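Local structure of choline binding protein PCPA (4CP6) at residues E140-E151 / K163-K174; Y94-S102 / F112-D123. The protein is a choline-binding surface protein and vaccine antigen of the pneumococcus whose leucine-rich repeats probably serve in adhesion, though its exact role is not settled. All blocks are in the same frame, centred on the assembly; numbering follows the deposited sequence. Where two conformers were deposited one is given.

Contact 1 of 2, residues E140-E151 / K163-K174; sequences ELEEIELPASLE and KLKKLTFSSSSK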
loop_
_atom_site.group_PDB
_atom_site.type_symbol
_atom_site.label_atom_id
_atom_site.label_comp_id
_atom_site.label_asym_id
_atom_site.label_seq_id
_atom_site.Cartn_x
_atom_site.Cartn_y
_atom_site.Cartn_z
ATOM N N GLU A 140 -9.256 6.546 -14.196
ATOM C CA GLU A 140 -10.349 5.640 -14.579
ATOM C C GLU A 140 -9.831 4.535 -15.510
ATOM O O GLU A 140 -10.613 3.840 -16.158
ATOM C CB GLU A 140 -11.459 6.429 -15.274
ATOM C CG GLU A 140 -12.019 7.531 -14.391
ATOM C CD GLU A 140 -13.288 8.196 -14.882
ATOM O OE1 GLU A 140 -13.976 7.629 -15.761
ATOM O OE2 GLU A 140 -13.602 9.289 -14.363
ATOM N N LEU A 141 -8.495 4.339 -15.541
ATOM C CA LEU A 141 -7.868 3.325 -16.362
ATOM C C LEU A 141 -8.445 1.944 -16.058
ATOM O O LEU A 141 -8.587 1.587 -14.894
ATOM C CB LEU A 141 -6.375 3.317 -16.008
ATOM C CG LEU A 141 -5.379 2.592 -16.876
ATOM C CD1 LEU A 141 -5.428 3.114 -18.324
ATOM C CD2 LEU A 141 -3.970 2.850 -16.319
ATOM N N GLU A 142 -8.760 1.187 -17.099
ATOM C CA GLU A 142 -9.258 -0.164 -16.916
ATOM C C GLU A 142 -8.238 -1.184 -17.295
ATOM O O GLU A 142 -8.233 -2.257 -16.708
ATOM C CB GLU A 142 -10.567 -0.389 -17.684
ATOM C CG GLU A 142 -11.634 0.547 -17.140
ATOM C CD GLU A 142 -13.000 0.410 -17.769
ATOM O OE1 GLU A 142 -13.129 -0.327 -18.771
ATOM O OE2 GLU A 142 -13.938 1.071 -17.272
ATOM N N GLU A 143 -7.419 -0.896 -18.304
ATOM C CA GLU A 143 -6.414 -1.831 -18.805
ATOM C C GLU A 143 -5.192 -1.089 -19.294
ATOM O O GLU A 143 -5.317 -0.058 -19.971
ATOM C CB GLU A 143 -6.975 -2.607 -20.028
ATOM C CG GLU A 143 -8.001 -3.679 -19.686
ATOM C CD GLU A 143 -8.322 -4.670 -20.793
ATOM O OE1 GLU A 143 -7.805 -4.506 -21.921
ATOM O OE2 GLU A 143 -9.093 -5.619 -20.524
ATOM N N ILE A 144 -4.004 -1.648 -19.023
ATOM C CA ILE A 144 -2.758 -1.094 -19.530
ATOM C C ILE A 144 -1.721 -2.194 -19.598
ATOM O O ILE A 144 -1.625 -3.026 -18.681
ATOM C CB ILE A 144 -2.249 0.131 -18.683
ATOM C CG1 ILE A 144 -1.117 0.923 -19.402
ATOM C CG2 ILE A 144 -1.796 -0.316 -17.256
ATOM C CD1 ILE A 144 -0.709 2.251 -18.713
ATOM N N GLU A 145 -0.953 -2.208 -20.684
ATOM C CA GLU A 145 0.162 -3.123 -20.857
ATOM C C GLU A 145 1.401 -2.242 -20.921
ATOM O O GLU A 145 1.558 -1.454 -21.875
ATOM C CB GLU A 145 0.026 -3.930 -22.147
ATOM C CG GLU A 145 1.183 -4.898 -22.332
ATOM C CD GLU A 145 1.070 -5.890 -23.479
ATOM O OE1 GLU A 145 -0.059 -6.153 -23.955
ATOM O OE2 GLU A 145 2.114 -6.472 -23.843
ATOM N N LEU A 146 2.264 -2.312 -19.878
ATOM C CA LEU A 146 3.435 -1.452 -19.789
ATOM C C LEU A 146 4.548 -1.959 -20.662
ATOM O O LEU A 146 4.759 -3.180 -20.720
ATOM C CB LEU A 146 3.848 -1.241 -18.326
ATOM C CG LEU A 146 2.770 -0.494 -17.524
ATOM C CD1 LEU A 146 3.052 -0.529 -16.037
ATOM C CD2 LEU A 146 2.640 0.964 -17.979
ATOM N N PRO A 147 5.249 -1.078 -21.384
ATOM C CA PRO A 147 6.232 -1.551 -22.376
ATOM C C PRO A 147 7.483 -2.108 -21.738
ATOM O O PRO A 147 7.789 -1.795 -20.587
ATOM C CB PRO A 147 6.546 -0.293 -23.187
ATOM C CG PRO A 147 6.312 0.846 -22.214
ATOM C CD PRO A 147 5.093 0.390 -21.430
ATOM N N ALA A 148 8.237 -2.884 -22.519
ATOM C CA ALA A 148 9.460 -3.513 -22.054
ATOM C C ALA A 148 10.534 -2.533 -21.599
ATOM O O ALA A 148 11.330 -2.835 -20.713
ATOM C CB ALA A 148 10.020 -4.400 -23.166
ATOM N N SER A 149 10.565 -1.321 -22.199
ATOM C CA SER A 149 11.546 -0.312 -21.864
ATOM C C SER A 149 11.370 0.228 -20.440
ATOM O O SER A 149 12.301 0.815 -19.926
ATOM C CB SER A 149 11.393 0.859 -22.832
ATOM O OG SER A 149 10.047 1.288 -22.909
ATOM N N LEU A 150 10.177 0.074 -19.849
ATOM C CA LEU A 150 9.923 0.692 -18.545
ATOM C C LEU A 150 10.788 0.090 -17.448
ATOM O O LEU A 150 10.754 -1.116 -17.241
ATOM C CB LEU A 150 8.444 0.574 -18.229
ATOM C CG LEU A 150 8.016 1.155 -16.866
ATOM C CD1 LEU A 150 8.067 2.691 -16.883
ATOM C CD2 LEU A 150 6.628 0.679 -16.520
ATOM N N GLU A 151 11.555 0.945 -16.759
ATOM C CA GLU A 151 12.452 0.505 -15.690
ATOM C C GLU A 151 12.007 0.903 -14.281
ATOM O O GLU A 151 12.472 0.274 -13.312
ATOM C CB GLU A 151 13.843 1.101 -15.904
ATOM C CG GLU A 151 14.506 0.606 -17.182
ATOM C CD GLU A 151 15.912 1.125 -17.424
ATOM O OE1 GLU A 151 16.571 1.566 -16.456
ATOM O OE2 GLU A 151 16.365 1.061 -18.591
ATOM N N LYS A 163 -11.003 1.296 -11.142
ATOM C CA LYS A 163 -11.559 0.446 -12.186
ATOM C C LYS A 163 -10.477 -0.373 -12.891
ATOM O O LYS A 163 -10.787 -1.136 -13.803
ATOM C CB LYS A 163 -12.290 1.337 -13.220
ATOM C CG LYS A 163 -13.569 2.035 -12.674
ATOM C CD LYS A 163 -14.653 1.029 -12.268
ATOM C CE LYS A 163 -15.847 1.667 -11.595
ATOM N NZ LYS A 163 -16.675 0.650 -10.891
ATOM N N LEU A 164 -9.206 -0.223 -12.473
ATOM C CA LEU A 164 -8.101 -0.944 -13.126
ATOM C C LEU A 164 -8.288 -2.455 -12.937
ATOM O O LEU A 164 -8.328 -2.948 -11.812
ATOM C CB LEU A 164 -6.755 -0.443 -12.571
ATOM C CG LEU A 164 -5.503 -1.082 -13.152
ATOM C CD1 LEU A 164 -5.366 -0.819 -14.687
ATOM C CD2 LEU A 164 -4.288 -0.614 -12.392
ATOM N N LYS A 165 -8.489 -3.173 -14.055
ATOM C CA LYS A 165 -8.759 -4.600 -13.989
ATOM C C LYS A 165 -7.640 -5.445 -14.584
ATOM O O LYS A 165 -7.535 -6.620 -14.243
ATOM C CB LYS A 165 -10.145 -4.983 -14.574
ATOM C CG LYS A 165 -10.345 -4.789 -16.068
ATOM C CD LYS A 165 -11.558 -5.598 -16.541
ATOM C CE LYS A 165 -11.576 -5.809 -18.038
ATOM N NZ LYS A 165 -12.673 -6.730 -18.452
ATOM N N LYS A 166 -6.828 -4.887 -15.466
ATOM C CA LYS A 166 -5.725 -5.632 -16.062
ATOM C C LYS A 166 -4.506 -4.750 -16.142
ATOM O O LYS A 166 -4.571 -3.682 -16.742
ATOM C CB LYS A 166 -6.119 -6.205 -17.437
ATOM C CG LYS A 166 -5.078 -7.175 -18.008
ATOM C CD LYS A 166 -5.606 -7.848 -19.273
ATOM C CE LYS A 166 -4.494 -8.427 -20.109
ATOM N NZ LYS A 166 -5.030 -9.145 -21.295
ATOM N N LEU A 167 -3.406 -5.174 -15.527
ATOM C CA LEU A 167 -2.158 -4.431 -15.565
ATOM C C LEU A 167 -1.114 -5.465 -15.853
ATOM O O LEU A 167 -0.895 -6.354 -15.024
ATOM C CB LEU A 167 -1.856 -3.681 -14.254
ATOM C CG LEU A 167 -0.672 -2.646 -14.428
ATOM C CD1 LEU A 167 -0.942 -1.330 -13.745
ATOM C CD2 LEU A 167 0.644 -3.208 -13.957
ATOM N N THR A 168 -0.510 -5.396 -17.038
ATOM C CA THR A 168 0.486 -6.378 -17.454
ATOM C C THR A 168 1.737 -5.677 -17.956
ATOM O O THR A 168 1.750 -4.458 -18.151
ATOM C CB THR A 168 -0.065 -7.270 -18.562
ATOM O OG1 THR A 168 -0.439 -6.450 -19.671
ATOM C CG2 THR A 168 -1.260 -8.113 -18.119
ATOM N N PHE A 169 2.800 -6.457 -18.148
ATOM C CA PHE A 169 4.101 -5.972 -18.580
ATOM C C PHE A 169 4.496 -6.750 -19.794
ATOM O O PHE A 169 4.444 -7.988 -19.780
ATOM C CB PHE A 169 5.145 -6.161 -17.451
ATOM C CG PHE A 169 4.712 -5.571 -16.129
ATOM C CD1 PHE A 169 4.902 -4.217 -15.853
ATOM C CD2 PHE A 169 4.062 -6.350 -15.188
ATOM C CE1 PHE A 169 4.463 -3.672 -14.637
ATOM C CE2 PHE A 169 3.626 -5.805 -13.977
ATOM C CZ PHE A 169 3.842 -4.475 -13.710
ATOM N N SER A 170 4.837 -6.038 -20.869
ATOM C CA SER A 170 5.270 -6.648 -22.123
ATOM C C SER A 170 6.455 -7.597 -21.889
ATOM O O SER A 170 7.186 -7.478 -20.883
ATOM C CB SER A 170 5.652 -5.561 -23.110
ATOM O OG SER A 170 4.488 -4.819 -23.446
ATOM N N SER A 171 6.652 -8.548 -22.856
ATOM C CA SER A 171 7.752 -9.509 -22.756
ATOM C C SER A 171 9.091 -8.785 -22.739
ATOM O O SER A 171 9.205 -7.681 -23.268
ATOM C CB SER A 171 7.706 -10.509 -23.908
ATOM O OG SER A 171 7.768 -9.840 -25.155
ATOM N N SER A 172 10.091 -9.382 -22.109
ATOM C CA SER A 172 11.426 -8.830 -21.971
ATOM C C SER A 172 11.399 -7.511 -21.185
ATOM O O SER A 172 12.214 -6.624 -21.437
ATOM C CB SER A 172 12.094 -8.610 -23.330
ATOM O OG SER A 172 12.192 -9.836 -24.045
ATOM N N SER A 173 10.528 -7.434 -20.148
ATOM C CA SER A 173 10.449 -6.263 -19.313
ATOM C C SER A 173 11.782 -5.926 -18.663
ATOM O O SER A 173 12.511 -6.838 -18.213
ATOM C CB SER A 173 9.433 -6.512 -18.202
ATOM O OG SER A 173 9.387 -5.400 -17.313
ATOM N N LYS A 174 12.094 -4.639 -18.578
ATOM C CA LYS A 174 13.277 -4.125 -17.890
ATOM C C LYS A 174 12.878 -3.486 -16.537
ATOM O O LYS A 174 13.690 -2.775 -15.937
ATOM C CB LYS A 174 14.055 -3.127 -18.764
ATOM C CG LYS A 174 14.667 -3.783 -20.022
ATOM C CD LYS A 174 15.341 -2.743 -20.911
ATOM C CE LYS A 174 16.709 -2.292 -20.460
ATOM N NZ LYS A 174 17.391 -1.486 -21.514
HETATM O O HOH W 1 -9.187 2.921 -12.598
HETATM O O HOH W 2 -2.936 -5.360 -19.757
HETATM O O HOH W 3 -0.711 -7.951 -21.896
HETATM O O HOH W 4 7.289 -4.831 -19.847
HETATM O O HOH W 5 8.951 -2.961 -18.238
#

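Contact 2 of 2, residues Y94-S102 / F112-D123; sequences YPSSITIPS and FHGSKAKTIIFD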
loop_
_atom_site.group_PDB
_atom_site.type_symbol
_atom_site.label_atom_id
_atom_site.label_comp_id
_atom_site.label_asym_id
_atom_site.label_seq_id
_atom_site.Cartn_x
_atom_site.Cartn_y
_atom_site.Cartn_z
ATOM N N TYR A 94 -12.591 15.186 -22.246
ATOM C CA TYR A 94 -11.427 14.329 -22.057
ATOM C C TYR A 94 -11.571 13.111 -22.959
ATOM O O TYR A 94 -12.665 12.585 -23.096
ATOM C CB TYR A 94 -11.308 13.903 -20.559
ATOM C CG TYR A 94 -9.923 13.411 -20.221
ATOM C CD1 TYR A 94 -9.568 12.079 -20.432
ATOM C CD2 TYR A 94 -8.945 14.285 -19.738
ATOM C CE1 TYR A 94 -8.257 11.645 -20.230
ATOM C CE2 TYR A 94 -7.645 13.845 -19.477
ATOM C CZ TYR A 94 -7.314 12.514 -19.706
ATOM O OH TYR A 94 -6.043 12.049 -19.459
ATOM N N PRO A 95 -10.469 12.647 -23.577
ATOM C CA PRO A 95 -10.557 11.490 -24.473
ATOM C C PRO A 95 -10.914 10.175 -23.790
ATOM O O PRO A 95 -10.730 10.011 -22.588
ATOM C CB PRO A 95 -9.161 11.406 -25.108
ATOM C CG PRO A 95 -8.285 12.257 -24.320
ATOM C CD PRO A 95 -9.123 13.240 -23.568
ATOM N N SER A 96 -11.388 9.204 -24.587
ATOM C CA SER A 96 -11.739 7.882 -24.041
ATOM C C SER A 96 -10.506 6.966 -23.928
ATOM O O SER A 96 -10.527 5.973 -23.190
ATOM C CB SER A 96 -12.747 7.230 -24.968
ATOM O OG SER A 96 -12.227 7.211 -26.286
ATOM N N SER A 97 -9.471 7.256 -24.703
ATOM C CA SER A 97 -8.217 6.494 -24.704
ATOM C C SER A 97 -7.125 7.421 -25.166
ATOM O O SER A 97 -7.412 8.402 -25.869
ATOM C CB SER A 97 -8.300 5.276 -25.627
ATOM O OG SER A 97 -8.297 5.668 -26.992
ATOM N N ILE A 98 -5.881 7.157 -24.767
ATOM C CA ILE A 98 -4.761 7.976 -25.172
ATOM C C ILE A 98 -3.684 7.053 -25.675
ATOM O O ILE A 98 -3.369 6.057 -24.994
ATOM C CB ILE A 98 -4.235 8.928 -24.057
ATOM C CG1 ILE A 98 -5.332 9.967 -23.651
ATOM C CG2 ILE A 98 -2.934 9.622 -24.516
ATOM C CD1 ILE A 98 -5.003 10.816 -22.421
ATOM N N THR A 99 -3.134 7.359 -26.858
ATOM C CA THR A 99 -2.031 6.620 -27.457
ATOM C C THR A 99 -0.750 7.402 -27.235
ATOM O O THR A 99 -0.702 8.619 -27.492
ATOM C CB THR A 99 -2.314 6.338 -28.932
ATOM O OG1 THR A 99 -3.420 5.444 -29.008
ATOM C CG2 THR A 99 -1.114 5.733 -29.660
ATOM N N ILE A 100 0.289 6.708 -26.713
ATOM C CA ILE A 100 1.567 7.308 -26.403
ATOM C C ILE A 100 2.564 6.923 -27.481
ATOM O O ILE A 100 2.801 5.731 -27.680
ATOM C CB ILE A 100 2.024 6.826 -25.008
ATOM C CG1 ILE A 100 0.960 7.227 -23.944
ATOM C CG2 ILE A 100 3.421 7.345 -24.675
ATOM C CD1 ILE A 100 1.337 6.961 -22.453
ATOM N N PRO A 101 3.171 7.916 -28.160
ATOM C CA PRO A 101 4.123 7.594 -29.232
ATOM C C PRO A 101 5.419 7.049 -28.662
ATOM O O PRO A 101 5.703 7.280 -27.481
ATOM C CB PRO A 101 4.325 8.940 -29.945
ATOM C CG PRO A 101 4.094 9.969 -28.850
ATOM C CD PRO A 101 2.979 9.378 -28.023
ATOM N N SER A 102 6.228 6.373 -29.505
ATOM C CA SER A 102 7.481 5.782 -29.046
ATOM C C SER A 102 8.476 6.786 -28.473
ATOM O O SER A 102 9.238 6.426 -27.586
ATOM C CB SER A 102 8.132 4.943 -30.144
ATOM O OG SER A 102 8.444 5.731 -31.277
ATOM N N PHE A 112 -0.905 12.122 -15.779
ATOM C CA PHE A 112 -2.244 11.648 -16.128
ATOM C C PHE A 112 -3.112 11.560 -14.876
ATOM O O PHE A 112 -4.008 10.717 -14.793
ATOM C CB PHE A 112 -2.171 10.279 -16.828
ATOM C CG PHE A 112 -1.489 10.281 -18.176
ATOM C CD1 PHE A 112 -0.105 10.202 -18.278
ATOM C CD2 PHE A 112 -2.236 10.306 -19.348
ATOM C CE1 PHE A 112 0.520 10.133 -19.527
ATOM C CE2 PHE A 112 -1.616 10.284 -20.587
ATOM C CZ PHE A 112 -0.244 10.207 -20.677
ATOM N N HIS A 113 -2.892 12.469 -13.892
ATOM C CA HIS A 113 -3.684 12.416 -12.674
ATOM C C HIS A 113 -5.190 12.415 -13.017
ATOM O O HIS A 113 -5.626 13.291 -13.781
ATOM C CB HIS A 113 -3.373 13.605 -11.739
ATOM C CG HIS A 113 -4.450 13.790 -10.726
ATOM N ND1 HIS A 113 -4.430 13.112 -9.532
ATOM C CD2 HIS A 113 -5.621 14.473 -10.817
ATOM C CE1 HIS A 113 -5.577 13.403 -8.927
ATOM N NE2 HIS A 113 -6.305 14.239 -9.661
ATOM N N GLY A 114 -5.964 11.540 -12.396
ATOM C CA GLY A 114 -7.410 11.489 -12.573
ATOM C C GLY A 114 -7.883 11.195 -13.978
ATOM O O GLY A 114 -9.086 11.329 -14.257
ATOM N N SER A 115 -6.975 10.783 -14.874
ATOM C CA SER A 115 -7.327 10.540 -16.268
ATOM C C SER A 115 -8.609 9.762 -16.458
ATOM O O SER A 115 -8.798 8.723 -15.847
ATOM C CB SER A 115 -6.184 9.829 -16.985
ATOM O OG SER A 115 -6.493 9.574 -18.348
ATOM N N LYS A 116 -9.469 10.233 -17.365
ATOM C CA LYS A 116 -10.700 9.511 -17.672
ATOM C C LYS A 116 -10.500 8.501 -18.806
ATOM O O LYS A 116 -11.461 7.811 -19.172
ATOM C CB LYS A 116 -11.795 10.499 -18.051
ATOM C CG LYS A 116 -12.260 11.311 -16.858
ATOM C CD LYS A 116 -13.384 12.239 -17.278
ATOM C CE LYS A 116 -14.646 11.533 -17.688
ATOM N NZ LYS A 116 -15.744 12.510 -17.956
ATOM N N ALA A 117 -9.270 8.378 -19.339
ATOM C CA ALA A 117 -9.012 7.397 -20.390
ATOM C C ALA A 117 -9.167 5.974 -19.804
ATOM O O ALA A 117 -8.637 5.652 -18.719
ATOM C CB ALA A 117 -7.608 7.584 -20.944
ATOM N N LYS A 118 -9.922 5.132 -20.503
ATOM C CA LYS A 118 -10.141 3.756 -20.054
ATOM C C LYS A 118 -8.939 2.894 -20.401
ATOM O O LYS A 118 -8.683 1.869 -19.754
ATOM C CB LYS A 118 -11.406 3.164 -20.690
ATOM C CG LYS A 118 -12.668 4.009 -20.489
ATOM C CD LYS A 118 -13.274 3.870 -19.117
ATOM C CE LYS A 118 -14.313 4.929 -18.829
ATOM N NZ LYS A 118 -13.699 6.186 -18.315
ATOM N N THR A 119 -8.212 3.289 -21.427
ATOM C CA THR A 119 -6.980 2.623 -21.782
ATOM C C THR A 119 -5.924 3.603 -22.239
ATOM O O THR A 119 -6.229 4.717 -22.684
ATOM C CB THR A 119 -7.174 1.480 -22.764
ATOM O OG1 THR A 119 -5.950 0.705 -22.769
ATOM C CG2 THR A 119 -7.586 1.960 -24.152
ATOM N N ILE A 120 -4.674 3.195 -22.070
ATOM C CA ILE A 120 -3.480 3.882 -22.509
ATOM C C ILE A 120 -2.812 2.887 -23.402
ATOM O O ILE A 120 -2.537 1.750 -22.959
ATOM C CB ILE A 120 -2.555 4.256 -21.325
ATOM C CG1 ILE A 120 -3.234 5.212 -20.345
ATOM C CG2 ILE A 120 -1.204 4.790 -21.806
ATOM C CD1 ILE A 120 -3.481 6.610 -20.862
ATOM N N ILE A 121 -2.612 3.264 -24.667
ATOM C CA ILE A 121 -2.031 2.381 -25.659
ATOM C C ILE A 121 -0.644 2.859 -26.004
ATOM O O ILE A 121 -0.439 4.053 -26.261
ATOM C CB ILE A 121 -2.936 2.372 -26.923
ATOM C CG1 ILE A 121 -4.385 1.945 -26.579
ATOM C CG2 ILE A 121 -2.322 1.511 -28.061
ATOM C CD1 ILE A 121 -5.421 2.566 -27.460
ATOM N N PHE A 122 0.316 1.940 -26.061
ATOM C CA PHE A 122 1.661 2.311 -26.469
ATOM C C PHE A 122 1.887 1.932 -27.914
ATOM O O PHE A 122 1.611 0.792 -28.315
ATOM C CB PHE A 122 2.729 1.621 -25.593
ATOM C CG PHE A 122 2.692 2.156 -24.191
ATOM C CD1 PHE A 122 1.862 1.583 -23.233
ATOM C CD2 PHE A 122 3.467 3.252 -23.826
ATOM C CE1 PHE A 122 1.748 2.143 -21.961
ATOM C CE2 PHE A 122 3.399 3.772 -22.536
ATOM C CZ PHE A 122 2.532 3.217 -21.607
ATOM N N ASP A 123 2.436 2.872 -28.697
ATOM C CA ASP A 123 2.822 2.554 -30.069
ATOM C C ASP A 123 3.985 1.585 -29.961
ATOM O O ASP A 123 4.718 1.595 -28.964
ATOM C CB ASP A 123 3.318 3.808 -30.816
ATOM C CG ASP A 123 2.248 4.718 -31.376
ATOM O OD1 ASP A 123 1.100 4.264 -31.532
ATOM O OD2 ASP A 123 2.581 5.864 -31.742
HETATM O O HOH W 6 5.164 3.991 -27.332
HETATM O O HOH W 7 5.346 6.037 -32.160
#

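Contact 1 of 2, residues E140-E151 / K163-K174
The carbonyl oxygen of Glu142 is gripped by two successive amides of segment 163-174, Lys165 N just before the strand and Lys166 N at its start. Lys165 N binds Glu142 O at 2.8 Å, tilted from the carbonyl plane, and Lys166 N binds the same oxygen in that plane at 3.2 Å. Strands 143-146 and 166-169 then run parallel, 9° apart. Ile144 and Leu146 each give their N-H to segment 163-174 and accept one back through O. The last donor, Ser170 N, lies just beyond the strand; its bond to Leu146 O is 2.9 Å long and almost straight (179°).

On one face, Ile144 and Leu167 lie side by side, as do Leu146 and Phe169. Ile144 CG2 touches Leu167 CD1 at 3.8 Å. Leu146 CD1 meets Phe169 CE1 at 3.7 Å, coming obliquely to the ring. Leu192 of strand 191-194 continues this apolar row beside Leu167 and Phe169.

The other face is polar. Glu145 is extended, with CG anti to the backbone N (chi1 -180°), which carries its carboxylate across to the next strand. There OE2 lies 2.9 Å from Ser170 OG, whose proton could instead go to Leu146 O. A water links Glu145 OE1, weakly, to Thr168 OG1. Glu143 OE2 and Lys165 NZ are 4.3 Å apart, too far for a salt bridge.

Past the strands, Pro147-Leu150 forms a type I turn. Lys174 N binds Ala148 O at 2.9 Å. Polar residues outside and leucine, isoleucine and phenylalanine inside are the pattern of adjoining coils in a leucine-rich repeat solenoid, here of the BspA type.

Contact 2 of 2, residues Y94-S102 / F112-D123
Two neighbouring coils of the BspA-type leucine-rich repeat solenoid meet here, through parallel strands 97-100 and 119-122 and the loops that lead into them. The strand axes are inclined by 21°. Ile98 and Ile100 each bond through both N and O to segment 112-123; the donor to Ile100 O is Asp123 N, just past the strand. Ile100 N meets Ile121 O at 2.8 Å, nearly in line with the C=O. At the entrance, Lys118 N reaches Ser96 O at 2.9 Å from above the carbonyl plane.

The inner face is apolar. Ile100 CD1 presses on Ile120 CG2 at 3.4 Å, tighter than usual for two carbons. The same methyl touches the rings of Phe122 and Phe112 obliquely. Ile98 CD1 instead comes to the edge of Phe112, 3.9 Å from CE2. Phe112 stacks on Phe136, and Ile107 borders both Ile100 and Phe112.

Tyr94 closes the end of this row. Its CG is anti to the backbone N (chi1 -161°), and the ring reaches across to the 115-117 loop. Ser115 OG is placed to donate to Tyr94 OH at 2.7 Å, though its one proton has another acceptor within reach. Tyr94 OH also bonds Phe81 O. Ser115 OG accepts from Ala117 N at 3.2 Å, forming an ST turn.

On the outer face, Thr99 OG1 rests against Ile121 CB. At the far end, a water joins Asp123 OD2 to Ser102 N. Thr119 N is buried without a polar partner, while Thr119 OG1 bonds Glu143 O. The chemistry thus divides: methyls and rings pack the interior, backbone bonds fix the strand register, and the close hydroxyls of Tyr94 and Ser115 probably give the loop a polar tie inside a largely buried setting.

Overall arrangement
Contact 2 comes first along the chain and contact 1 follows, without overlap. Their centres are about 13 Å apart. Both belong to one parallel five-stranded sheet, in which 57-59, 97-100, 119-122, 143-146 and 166-169 succeed one another in chain order. Strands 119-122 and 143-146 are neighbours, so the second strand of contact 2 adjoins the first of contact 1. Probable hydrogen bonds from Glu142 N to Lys118 O and from Glu140 N to Ser115 O join the contacts, and Lys118 forms a salt bridge with Glu140. The contacts are therefore successive steps of one solenoid, which continues the same stacking into an elongated repeat domain.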